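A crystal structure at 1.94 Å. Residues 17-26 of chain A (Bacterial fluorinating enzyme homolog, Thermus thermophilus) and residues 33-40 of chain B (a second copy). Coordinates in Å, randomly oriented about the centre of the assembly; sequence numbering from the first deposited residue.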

# COMPACT_ATOMS: atom_id res chain seq x y z
N VAL A 17 -7.71 -1.93 8.33
CA VAL A 17 -7.41 -2.60 7.06
C VAL A 17 -7.03 -4.07 7.31
O VAL A 17 -7.47 -4.96 6.57
CB VAL A 17 -6.26 -1.87 6.34
CG1 VAL A 17 -5.89 -2.61 5.07
CG2 VAL A 17 -6.68 -0.44 6.02
N ALA A 18 -6.24 -4.32 8.34
CA ALA A 18 -5.85 -5.69 8.66
C ALA A 18 -7.06 -6.49 9.12
O ALA A 18 -7.20 -7.67 8.79
CB ALA A 18 -4.76 -5.70 9.73
N VAL A 19 -7.93 -5.86 9.90
CA VAL A 19 -9.11 -6.54 10.40
C VAL A 19 -9.99 -6.98 9.23
O VAL A 19 -10.42 -8.13 9.17
CB VAL A 19 -9.93 -5.64 11.35
CG1 VAL A 19 -11.29 -6.27 11.66
CG2 VAL A 19 -9.16 -5.44 12.66
N VAL A 20 -10.24 -6.07 8.30
CA VAL A 20 -11.06 -6.42 7.15
C VAL A 20 -10.45 -7.61 6.43
O VAL A 20 -11.15 -8.57 6.11
CB VAL A 20 -11.20 -5.23 6.17
CG1 VAL A 20 -11.87 -5.69 4.87
CG2 VAL A 20 -12.05 -4.14 6.83
N LYS A 21 -9.15 -7.58 6.18
CA LYS A 21 -8.49 -8.69 5.50
C LYS A 21 -8.61 -9.99 6.30
O LYS A 21 -8.74 -11.07 5.71
CB LYS A 21 -7.02 -8.35 5.23
CG LYS A 21 -6.88 -7.32 4.11
CD LYS A 21 -5.45 -6.85 3.91
CE LYS A 21 -5.36 -5.92 2.70
NZ LYS A 21 -4.02 -5.31 2.56
N ALA A 22 -8.57 -9.90 7.62
CA ALA A 22 -8.71 -11.09 8.46
C ALA A 22 -10.14 -11.62 8.38
O ALA A 22 -10.36 -12.83 8.30
CB ALA A 22 -8.35 -10.76 9.91
N VAL A 23 -11.12 -10.72 8.40
CA VAL A 23 -12.52 -11.15 8.31
C VAL A 23 -12.76 -11.83 6.96
O VAL A 23 -13.43 -12.86 6.89
CB VAL A 23 -13.49 -9.95 8.46
CG1 VAL A 23 -14.93 -10.41 8.21
CG2 VAL A 23 -13.37 -9.35 9.87
N LEU A 24 -12.22 -11.25 5.90
CA LEU A 24 -12.39 -11.81 4.56
C LEU A 24 -11.67 -13.15 4.38
O LEU A 24 -12.08 -13.97 3.55
CB LEU A 24 -11.89 -10.81 3.51
CG LEU A 24 -12.70 -9.51 3.43
CD1 LEU A 24 -11.99 -8.50 2.54
CD2 LEU A 24 -14.09 -9.82 2.88
N ALA A 25 -10.61 -13.37 5.15
CA ALA A 25 -9.85 -14.62 5.04
C ALA A 25 -10.33 -15.65 6.06
O ALA A 25 -9.73 -16.72 6.20
CB ALA A 25 -8.35 -14.34 5.24
N GLU A 26 -11.41 -15.32 6.76
CA GLU A 26 -11.97 -16.22 7.77
C GLU A 26 -12.68 -17.40 7.12
O GLU A 26 -12.56 -18.52 7.65
CB GLU A 26 -12.94 -15.45 8.67
CG GLU A 26 -13.41 -16.23 9.88
CD GLU A 26 -14.43 -15.47 10.70
OE1 GLU A 26 -14.84 -15.98 11.77
OE2 GLU A 26 -14.84 -14.36 10.28
N VAL B 33 -1.10 -18.32 3.87
CA VAL B 33 -0.33 -17.17 4.32
C VAL B 33 -1.17 -15.93 4.04
O VAL B 33 -1.42 -15.59 2.87
CB VAL B 33 1.01 -17.05 3.57
CG1 VAL B 33 1.70 -15.75 3.96
CG2 VAL B 33 1.92 -18.24 3.91
N VAL B 34 -1.64 -15.28 5.10
CA VAL B 34 -2.44 -14.07 4.96
C VAL B 34 -1.48 -12.89 4.96
O VAL B 34 -0.78 -12.63 5.95
CB VAL B 34 -3.45 -13.95 6.12
CG1 VAL B 34 -4.29 -12.70 5.94
CG2 VAL B 34 -4.35 -15.18 6.16
N ASP B 35 -1.43 -12.19 3.83
CA ASP B 35 -0.54 -11.06 3.64
C ASP B 35 -0.96 -9.76 4.31
O ASP B 35 -1.87 -9.07 3.84
CB ASP B 35 -0.34 -10.81 2.13
CG ASP B 35 0.61 -9.65 1.83
OD1 ASP B 35 1.09 -9.00 2.78
OD2 ASP B 35 0.88 -9.40 0.64
N LEU B 36 -0.30 -9.44 5.41
CA LEU B 36 -0.53 -8.21 6.18
C LEU B 36 0.86 -7.61 6.38
O LEU B 36 1.14 -6.93 7.36
CB LEU B 36 -1.15 -8.54 7.54
CG LEU B 36 -2.48 -9.29 7.55
CD1 LEU B 36 -2.91 -9.54 8.99
CD2 LEU B 36 -3.54 -8.47 6.81
N ALA B 37 1.72 -7.88 5.41
CA ALA B 37 3.12 -7.44 5.43
C ALA B 37 3.37 -5.94 5.51
O ALA B 37 4.48 -5.51 5.80
CB ALA B 37 3.83 -8.01 4.21
N HIS B 38 2.34 -5.14 5.28
CA HIS B 38 2.52 -3.69 5.33
C HIS B 38 1.59 -3.06 6.34
O HIS B 38 1.33 -1.86 6.30
CB HIS B 38 2.25 -3.13 3.93
CG HIS B 38 2.92 -3.92 2.86
ND1 HIS B 38 4.27 -3.80 2.58
CD2 HIS B 38 2.47 -4.92 2.07
CE1 HIS B 38 4.61 -4.70 1.68
NE2 HIS B 38 3.53 -5.39 1.35
N ALA B 39 1.11 -3.87 7.27
CA ALA B 39 0.19 -3.39 8.29
C ALA B 39 0.86 -2.67 9.46
O ALA B 39 0.21 -1.90 10.15
CB ALA B 39 -0.64 -4.55 8.81
N LEU B 40 2.15 -2.90 9.66
CA LEU B 40 2.85 -2.25 10.78
C LEU B 40 3.68 -1.05 10.37
O LEU B 40 4.35 -1.06 9.34
CB LEU B 40 3.77 -3.25 11.49
CG LEU B 40 3.15 -4.53 12.02
CD1 LEU B 40 4.25 -5.38 12.63
CD2 LEU B 40 2.06 -4.22 13.04

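No hydrogen bond crosses between these two stretches; what joins them is apolar packing, with 237 Å² buried in all. The helix of chain A and the strand of chain B run nearly antiparallel, at 161°, so walking up chain B means walking back down the helix.

Val B33 stays out of reach, and contact begins at Val B34. Its CA-to-CB bond points toward chain A, and with chi1 at t its CG2 lies 4.2 Å from CB of Ala A25, the first residue to leave helical geometry. A methyl group is all that the side chain of Ala A25 offers, and a branched valine reaches it.

The CA-to-CB bond of Asp B35 points sideways, and the residue contributes mainly backbone: its O lies 4.2 Å from CD of Lys A21, a contact without a hydrogen bond. One carboxylate oxygen works within its own chain: OD1 accepts a hydrogen bond from N of Ala B37 at 2.9 Å, bracing the start of the turn, while OD2 is satisfied elsewhere in the structure.

Leu B36 has the largest covered area, 57 Å². Its CA-to-CB bond also points sideways, yet the m,t rotamer brings CD2 to 3.8 Å from CB of Lys A21 and 4.1 Å from CA of Ala A18. The small side chain of Ala A18 leaves the helix backbone open to this methyl. Lys A21 serves by its aliphatic portion: the chain is extended from chi2 onward, and NZ finds its hydrogen bond elsewhere in the structure, so the apolar contact need not satisfy the amine.

From Leu B36 the chain folds into a type I turn, closed by a hydrogen bond from N of Ala B39 to O of Leu B36 at 3.1 Å. Ala B37 and His B38 make no contact, but the turn returns Ala B39 to the helix, its CB 4.4 Å from CB of Ala A18. Here two buried alanines meet methyl to methyl. Leu B40 then leaves the contact.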